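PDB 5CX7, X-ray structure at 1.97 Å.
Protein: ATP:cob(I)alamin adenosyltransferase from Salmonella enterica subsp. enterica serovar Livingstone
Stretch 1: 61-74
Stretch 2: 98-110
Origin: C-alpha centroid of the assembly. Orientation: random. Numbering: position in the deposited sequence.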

# COMPACT_ATOMS: atom_id res chain seq x y z
N GLU E 61 -11.27 -7.39 9.78
CA GLU E 61 -9.79 -7.32 9.60
C GLU E 61 -9.09 -7.93 10.79
O GLU E 61 -8.16 -8.70 10.61
CB GLU E 61 -9.40 -5.84 9.38
CG GLU E 61 -7.91 -5.61 9.18
CD GLU E 61 -7.58 -4.26 8.58
OE1 GLU E 61 -8.50 -3.48 8.20
OE2 GLU E 61 -6.35 -3.92 8.53
N LEU E 62 -9.59 -7.64 12.00
CA LEU E 62 -8.92 -8.14 13.20
C LEU E 62 -8.99 -9.67 13.40
O LEU E 62 -7.97 -10.30 13.78
CB LEU E 62 -9.46 -7.48 14.50
CG LEU E 62 -9.22 -6.01 14.65
CD1 LEU E 62 -9.96 -5.47 15.81
CD2 LEU E 62 -7.73 -5.64 14.72
N ALA E 63 -10.11 -10.29 13.08
CA ALA E 63 -10.19 -11.77 13.29
C ALA E 63 -9.18 -12.58 12.40
O ALA E 63 -8.42 -13.40 12.95
CB ALA E 63 -11.61 -12.31 13.17
N PRO E 64 -9.11 -12.30 11.07
CA PRO E 64 -8.14 -13.06 10.28
C PRO E 64 -6.73 -12.73 10.68
O PRO E 64 -5.83 -13.61 10.65
CB PRO E 64 -8.41 -12.64 8.83
CG PRO E 64 -9.77 -11.97 8.88
CD PRO E 64 -10.07 -11.54 10.24
N LYS E 65 -6.49 -11.48 11.02
CA LYS E 65 -5.13 -11.12 11.54
C LYS E 65 -4.75 -11.86 12.80
O LYS E 65 -3.59 -12.25 12.99
CB LYS E 65 -5.00 -9.60 11.73
CG LYS E 65 -4.93 -8.90 10.34
CD LYS E 65 -4.83 -7.42 10.51
CE LYS E 65 -4.42 -6.81 9.10
NZ LYS E 65 -4.16 -5.38 9.24
N LYS E 66 -5.68 -11.95 13.74
CA LYS E 66 -5.38 -12.76 14.94
C LYS E 66 -5.00 -14.17 14.64
O LYS E 66 -4.11 -14.77 15.26
CB LYS E 66 -6.53 -12.69 15.93
CG LYS E 66 -6.73 -11.38 16.61
CD LYS E 66 -7.88 -11.47 17.65
CE LYS E 66 -8.35 -10.07 18.05
NZ LYS E 66 -9.49 -10.12 19.01
N ALA E 67 -5.76 -14.79 13.72
CA ALA E 67 -5.54 -16.16 13.36
C ALA E 67 -4.20 -16.33 12.71
O ALA E 67 -3.41 -17.26 13.05
CB ALA E 67 -6.63 -16.64 12.45
N TRP E 68 -3.90 -15.38 11.79
CA TRP E 68 -2.60 -15.41 11.13
C TRP E 68 -1.42 -15.19 12.10
O TRP E 68 -0.41 -15.92 12.01
CB TRP E 68 -2.54 -14.32 10.04
CG TRP E 68 -1.29 -14.41 9.24
CD1 TRP E 68 -1.09 -15.14 8.14
CD2 TRP E 68 -0.10 -13.67 9.44
NE1 TRP E 68 0.18 -14.95 7.63
CE2 TRP E 68 0.82 -14.05 8.39
CE3 TRP E 68 0.31 -12.72 10.37
CZ2 TRP E 68 2.07 -13.49 8.26
CZ3 TRP E 68 1.63 -12.24 10.29
CH2 TRP E 68 2.45 -12.59 9.22
N THR E 69 -1.58 -14.25 13.02
CA THR E 69 -0.55 -13.99 14.03
C THR E 69 -0.20 -15.26 14.82
O THR E 69 0.96 -15.50 15.13
CB THR E 69 -1.05 -12.90 15.00
OG1 THR E 69 -1.32 -11.67 14.30
CG2 THR E 69 -0.06 -12.62 16.06
N ALA E 70 -1.26 -15.96 15.26
CA ALA E 70 -1.10 -17.15 16.04
C ALA E 70 -0.16 -18.11 15.33
O ALA E 70 0.71 -18.73 15.98
CB ALA E 70 -2.45 -17.80 16.35
N VAL E 71 -0.36 -18.33 14.05
CA VAL E 71 0.49 -19.24 13.30
C VAL E 71 1.88 -18.62 13.01
O VAL E 71 2.93 -19.31 13.19
CB VAL E 71 -0.23 -19.68 12.00
CG1 VAL E 71 0.67 -20.26 10.88
CG2 VAL E 71 -1.37 -20.65 12.27
N ALA E 72 1.88 -17.35 12.62
CA ALA E 72 3.12 -16.65 12.20
C ALA E 72 4.12 -16.44 13.33
O ALA E 72 5.31 -16.30 13.09
CB ALA E 72 2.75 -15.29 11.57
N MET E 73 3.62 -16.37 14.58
CA MET E 73 4.40 -16.30 15.77
C MET E 73 4.31 -17.54 16.72
O MET E 73 4.93 -17.49 17.78
CB MET E 73 4.03 -15.06 16.54
CG MET E 73 4.21 -13.89 15.59
SD MET E 73 4.71 -12.39 16.26
CE MET E 73 6.26 -12.82 17.01
N LYS E 74 3.59 -18.56 16.30
CA LYS E 74 3.40 -19.79 17.09
C LYS E 74 3.00 -19.50 18.52
O LYS E 74 3.58 -20.01 19.48
CB LYS E 74 4.66 -20.67 17.05
CG LYS E 74 4.99 -21.14 15.69
CD LYS E 74 6.31 -21.98 15.71
CE LYS E 74 6.76 -22.32 14.33
NZ LYS E 74 8.10 -23.01 14.35
N GLN E 98 3.62 -4.05 9.56
CA GLN E 98 2.62 -3.28 8.73
C GLN E 98 1.19 -3.68 9.08
O GLN E 98 0.35 -3.85 8.19
CB GLN E 98 2.86 -3.49 7.22
CG GLN E 98 4.31 -3.34 6.73
CD GLN E 98 4.47 -3.77 5.27
OE1 GLN E 98 4.03 -3.09 4.37
NE2 GLN E 98 5.12 -4.93 5.05
N GLY E 99 0.95 -3.89 10.37
CA GLY E 99 -0.38 -4.22 10.82
C GLY E 99 -0.81 -5.66 10.65
O GLY E 99 -1.95 -5.97 10.96
N LYS E 100 0.08 -6.56 10.22
CA LYS E 100 -0.33 -7.95 10.01
C LYS E 100 -0.51 -8.74 11.30
O LYS E 100 -1.20 -9.76 11.30
CB LYS E 100 0.65 -8.68 9.13
CG LYS E 100 0.52 -8.19 7.68
CD LYS E 100 1.19 -9.13 6.74
CE LYS E 100 2.67 -9.15 6.95
NZ LYS E 100 3.22 -7.85 6.52
N VAL E 101 0.12 -8.30 12.37
CA VAL E 101 0.05 -8.97 13.65
C VAL E 101 -0.84 -8.16 14.61
O VAL E 101 -0.79 -6.93 14.62
CB VAL E 101 1.38 -9.27 14.33
CG1 VAL E 101 2.17 -10.27 13.48
CG2 VAL E 101 2.15 -8.02 14.66
N VAL E 102 -1.67 -8.89 15.38
CA VAL E 102 -2.50 -8.31 16.41
C VAL E 102 -2.02 -8.86 17.72
O VAL E 102 -1.84 -10.09 17.84
CB VAL E 102 -4.01 -8.62 16.15
CG1 VAL E 102 -4.84 -8.19 17.35
CG2 VAL E 102 -4.51 -7.90 14.90
N THR E 103 -1.86 -8.00 18.70
CA THR E 103 -1.16 -8.33 19.93
C THR E 103 -2.02 -8.30 21.18
O THR E 103 -1.52 -8.29 22.32
CB THR E 103 0.03 -7.38 20.10
OG1 THR E 103 -0.43 -6.02 20.04
CG2 THR E 103 1.01 -7.60 18.94
N PHE E 104 -3.34 -8.27 20.97
CA PHE E 104 -4.29 -8.54 22.08
C PHE E 104 -5.06 -9.79 21.80
O PHE E 104 -5.09 -10.33 20.71
CB PHE E 104 -5.21 -7.30 22.35
CG PHE E 104 -5.88 -6.74 21.11
CD1 PHE E 104 -7.05 -7.32 20.60
CD2 PHE E 104 -5.42 -5.57 20.52
CE1 PHE E 104 -7.67 -6.82 19.45
CE2 PHE E 104 -6.09 -5.02 19.44
CZ PHE E 104 -7.16 -5.67 18.86
N GLY E 105 -5.72 -10.28 22.88
CA GLY E 105 -6.33 -11.57 22.86
C GLY E 105 -7.39 -11.84 21.84
O GLY E 105 -8.14 -10.97 21.37
N GLY E 106 -7.48 -13.12 21.51
CA GLY E 106 -8.52 -13.64 20.63
C GLY E 106 -8.06 -14.60 19.56
O GLY E 106 -8.89 -15.19 18.88
N GLY E 107 -6.74 -14.71 19.40
CA GLY E 107 -6.13 -15.63 18.49
C GLY E 107 -5.41 -16.72 19.26
O GLY E 107 -4.75 -16.43 20.23
N TYR E 108 -5.54 -17.95 18.79
CA TYR E 108 -4.86 -19.09 19.34
C TYR E 108 -4.27 -19.96 18.25
O TYR E 108 -4.85 -20.15 17.18
CB TYR E 108 -5.85 -19.96 20.15
CG TYR E 108 -6.21 -19.33 21.42
CD1 TYR E 108 -7.22 -18.38 21.45
CD2 TYR E 108 -5.61 -19.68 22.61
CE1 TYR E 108 -7.61 -17.83 22.63
CE2 TYR E 108 -5.96 -19.06 23.82
CZ TYR E 108 -6.99 -18.14 23.79
OH TYR E 108 -7.43 -17.50 24.91
N ALA E 109 -3.08 -20.46 18.51
CA ALA E 109 -2.44 -21.43 17.67
C ALA E 109 -2.99 -22.82 18.02
O ALA E 109 -3.32 -23.09 19.17
CB ALA E 109 -0.96 -21.42 17.91
N LEU E 110 -3.17 -23.64 17.02
CA LEU E 110 -3.80 -24.96 17.17
C LEU E 110 -2.71 -26.02 16.90
O LEU E 110 -2.10 -26.03 15.82
CB LEU E 110 -4.93 -25.13 16.21
CG LEU E 110 -5.99 -24.02 16.25
CD1 LEU E 110 -7.02 -24.23 15.17
CD2 LEU E 110 -6.68 -23.93 17.60
O HOH W 1 -1.97 -5.10 7.41

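A helix packs one side against an irregular segment and the strand that follows it, joined by three side-chain-to-backbone hydrogen bonds and a band of apolar contacts. The contact buries 809 Å² in all. The axes of helix 61-72 and strand 107-110 cross at 42° and approach to 6.5 Å.

Two lysines reach along the loop. The chain of Lys 65 is nearly extended (m, then t throughout), and its NZ donates to Gly 99 O at 2.9 Å. The same NZ forms a salt bridge with Glu 61 OE2 at 2.7 Å, one helical turn back. It also donates to a water, 2.9 Å from NZ, that donates in turn to Gln 98 O at 2.7 Å. Lys 66, with the same rotamer, is buried; its NZ donates to Gly 105 O at 2.8 Å. Its methylenes line the way there, with CG 3.8 Å from Val 102 CG1 and CE 3.6 Å from Phe 104 CE1.

Thr 69 makes the third link. Its OG1 donates to Lys 65 O at 2.7 Å and accepts from Val 102 N at 3.0 Å, so one hydroxyl ties the helix to the loop. Val 102 O is buried without a partner.

Apolar groups fill the remainder. Leu 62 CD2 meets Val 102 CG2 at 3.9 Å, and its CD1 lies at the edge of the Phe 104 ring, 4.1 Å from CZ. Val 101 CG1 sits at the edge of the Trp 68 ring, 3.8 Å from CZ3.

Small residues let the backbones close in. Ala 70 CB lies 3.4 Å from Tyr 108 C. A CB on Gly 107 would fall 2.5 Å from Lys 66 O, a clash. One on Gly 106 would clash with Lys 66 NZ, and its backbone angles by themselves call for glycine.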